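Local coordinates for hemerythrin-like domain-containing protein (Streptococcus mutans, PDB 2QKP), which is of unknown function, this piece being its C-terminal PAS domain, which may serve in sensing or signalling as PAS domains do in other proteins, at residues F34-K37 with F41-Y44. Sequence-based numbering, arbitrary orientation.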
ATOM      1  N   PHE A  34     -10.836  -0.216   4.659  1.00 14.98           N
ATOM      2  CA  PHE A  34     -10.881   1.080   5.312  1.00 14.26           C
ATOM      3  C   PHE A  34     -12.258   1.279   5.916  1.00 14.58           C
ATOM      4  O   PHE A  34     -13.258   1.081   5.249  1.00 13.88           O
ATOM      5  CB  PHE A  34     -10.590   2.187   4.302  1.00 14.04           C
ATOM      6  CG  PHE A  34     -10.768   3.551   4.844  1.00 14.79           C
ATOM      7  CD1 PHE A  34      -9.887   4.049   5.824  1.00 14.73           C
ATOM      8  CD2 PHE A  34     -11.802   4.361   4.384  1.00 17.00           C
ATOM      9  CE1 PHE A  34     -10.027   5.354   6.323  1.00 15.83           C
ATOM     10  CE2 PHE A  34     -11.970   5.666   4.898  1.00 15.14           C
ATOM     11  CZ  PHE A  34     -11.087   6.158   5.869  1.00 16.04           C
ATOM     12  N   VAL A  35     -12.272   1.686   7.178  1.00 14.60           N
ATOM     13  CA  VAL A  35     -13.507   2.035   7.899  1.00 15.66           C
ATOM     14  C   VAL A  35     -13.431   3.522   8.245  1.00 15.88           C
ATOM     15  O   VAL A  35     -12.414   3.983   8.778  1.00 16.10           O
ATOM     16  CB  VAL A  35     -13.623   1.174   9.186  1.00 16.63           C
ATOM     17  CG1 VAL A  35     -14.816   1.614  10.023  1.00 17.32           C
ATOM     18  CG2 VAL A  35     -13.718  -0.302   8.841  1.00 15.71           C
ATOM     19  N   ASN A  36     -14.467   4.300   7.945  1.00 16.62           N
ATOM     20  CA  ASN A  36     -14.334   5.763   8.104  1.00 18.00           C
ATOM     21  C   ASN A  36     -14.622   6.160   9.549  1.00 19.65           C
ATOM     22  O   ASN A  36     -14.889   5.296  10.392  1.00 18.24           O
ATOM     23  CB  ASN A  36     -15.214   6.540   7.109  1.00 18.88           C
ATOM     24  CG  ASN A  36     -16.718   6.255   7.295  1.00 19.52           C
ATOM     25  OD1 ASN A  36     -17.174   5.983   8.409  1.00 19.79           O
ATOM     26  ND2 ASN A  36     -17.488   6.336   6.202  1.00 20.93           N
ATOM     27  N   LYS A  37     -14.540   7.459   9.815  1.00 21.05           N
ATOM     28  CA  LYS A  37     -14.715   7.961  11.183  1.00 24.63           C
ATOM     29  C   LYS A  37     -16.159   7.801  11.738  1.00 25.55           C
ATOM     30  O   LYS A  37     -16.386   7.989  12.942  1.00 26.70           O
ATOM     31  CB  LYS A  37     -14.211   9.406  11.244  1.00 24.95           C
ATOM     32  CG  LYS A  37     -15.098  10.357  10.515  1.00 28.69           C
ATOM     33  CD  LYS A  37     -14.587  11.787  10.539  1.00 32.31           C
ATOM     34  CE  LYS A  37     -15.565  12.674   9.783  1.00 36.42           C
ATOM     35  NZ  LYS A  37     -17.018  12.359  10.086  1.00 39.58           N
ATOM     36  N   PHE A  41     -17.762   0.597   7.121  1.00 22.16           N
ATOM     37  CA  PHE A  41     -16.838  -0.154   6.254  1.00 21.59           C
ATOM     38  C   PHE A  41     -17.097   0.335   4.834  1.00 21.51           C
ATOM     39  O   PHE A  41     -18.167   0.058   4.254  1.00 22.20           O
ATOM     40  CB  PHE A  41     -17.075  -1.659   6.427  1.00 22.44           C
ATOM     41  CG  PHE A  41     -16.310  -2.530   5.461  1.00 23.43           C
ATOM     42  CD1 PHE A  41     -16.926  -3.609   4.861  1.00 24.05           C
ATOM     43  CD2 PHE A  41     -14.974  -2.277   5.157  1.00 24.09           C
ATOM     44  CE1 PHE A  41     -16.243  -4.431   3.964  1.00 27.20           C
ATOM     45  CE2 PHE A  41     -14.286  -3.090   4.257  1.00 23.50           C
ATOM     46  CZ  PHE A  41     -14.913  -4.175   3.670  1.00 25.49           C
ATOM     47  N   GLN A  42     -16.163   1.119   4.291  1.00 19.55           N
ATOM     48  CA  GLN A  42     -16.375   1.781   2.996  1.00 18.98           C
ATOM     49  C   GLN A  42     -15.758   1.036   1.844  1.00 18.01           C
ATOM     50  O   GLN A  42     -16.215   1.139   0.709  1.00 17.27           O
ATOM     51  CB  GLN A  42     -15.662   3.130   2.976  1.00 19.49           C
ATOM     52  CG  GLN A  42     -16.456   4.303   3.398  1.00 20.98           C
ATOM     53  CD  GLN A  42     -15.728   5.603   3.168  1.00 19.24           C
ATOM     54  OE1 GLN A  42     -15.894   6.546   3.931  1.00 20.55           O
ATOM     55  NE2 GLN A  42     -14.939   5.683   2.099  1.00 16.83           N
ATOM     56  N   TYR A  43     -14.641   0.356   2.105  1.00 15.67           N
ATOM     57  CA  TYR A  43     -13.726   0.034   1.008  1.00 15.77           C
ATOM     58  C   TYR A  43     -12.831  -1.152   1.307  1.00 15.87           C
ATOM     59  O   TYR A  43     -12.320  -1.272   2.427  1.00 14.83           O
ATOM     60  CB  TYR A  43     -12.839   1.267   0.757  1.00 14.32           C
ATOM     61  CG  TYR A  43     -11.586   0.969  -0.060  1.00 14.87           C
ATOM     62  CD1 TYR A  43     -11.640   0.921  -1.465  1.00 17.16           C
ATOM     63  CD2 TYR A  43     -10.355   0.736   0.564  1.00 13.60           C
ATOM     64  CE1 TYR A  43     -10.491   0.663  -2.245  1.00 17.46           C
ATOM     65  CE2 TYR A  43      -9.206   0.452  -0.200  1.00 14.22           C
ATOM     66  CZ  TYR A  43      -9.290   0.407  -1.599  1.00 14.74           C
ATOM     67  OH  TYR A  43      -8.154   0.167  -2.312  1.00 14.87           O
ATOM     68  N   TYR A  44     -12.617  -2.008   0.309  1.00 16.48           N
ATOM     69  CA  TYR A  44     -11.490  -2.948   0.355  1.00 16.62           C
ATOM     70  C   TYR A  44     -10.945  -3.065  -1.038  1.00 16.61           C
ATOM     71  O   TYR A  44     -11.671  -2.864  -2.005  1.00 16.57           O
ATOM     72  CB  TYR A  44     -11.854  -4.308   0.981  1.00 18.58           C
ATOM     73  CG  TYR A  44     -12.908  -5.169   0.235  1.00 18.60           C
ATOM     74  CD1 TYR A  44     -12.527  -6.334  -0.464  1.00 22.43           C
ATOM     75  CD2 TYR A  44     -14.259  -4.858   0.298  1.00 22.43           C
ATOM     76  CE1 TYR A  44     -13.486  -7.141  -1.108  1.00 20.58           C
ATOM     77  CE2 TYR A  44     -15.232  -5.680  -0.341  1.00 22.00           C
ATOM     78  CZ  TYR A  44     -14.827  -6.809  -1.029  1.00 23.02           C
ATOM     79  OH  TYR A  44     -15.800  -7.594  -1.661  1.00 23.02           O
TER
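The Q42 side chain runs alongside that of F34, both reaching in one direction, with the Q42 amide turned 87° from the phenyl ring. The meeting is at the ring's edge, where Q42 NE2 comes to 4.1 Å from F34 CE2, near the ring plane. F34 is also gripped through its backbone: its N donates to Y43 O at 2.9 Å, and its O accepts from Q42 N at 3.1 Å. Two successive residues, Q42 and Y43, thus sit opposite the single F34, a classic beta bulge that shifts the register by one before V35 pairs with F41. The bulge lies in the hairpin of strands 31-36 and 41-44, with 41-44 the outermost strand, within this chain, of the five-stranded antiparallel sheet of the PAS fold, and it turns Q42 toward the partner strand. Extended beyond CG (chi2 -172°), the glutamine carries its amide out to N36, whose ND2 donates to Q42 OE1 at 2.8 Å. That bond falls on a lone pair in the Q42 carbonyl plane, although the two amides are inclined by 70°. N36 OD1 is taken by the backbone N of D38 and I40, so the asparagine ties the hairpin turn to the bulge. Y43 shares a face of the sheet with F34, whose CB meets the tyrosine ring edge at CD2, 4.0 Å away; on the other face V35 CG2 packs against F41, 4.1 Å from its CA and 4.4 Å from its CB. Q42 NE2 donates to Y15 O and Q20 OE1 of the second subunit, to which the backbones of Q42 and Y44 also bond.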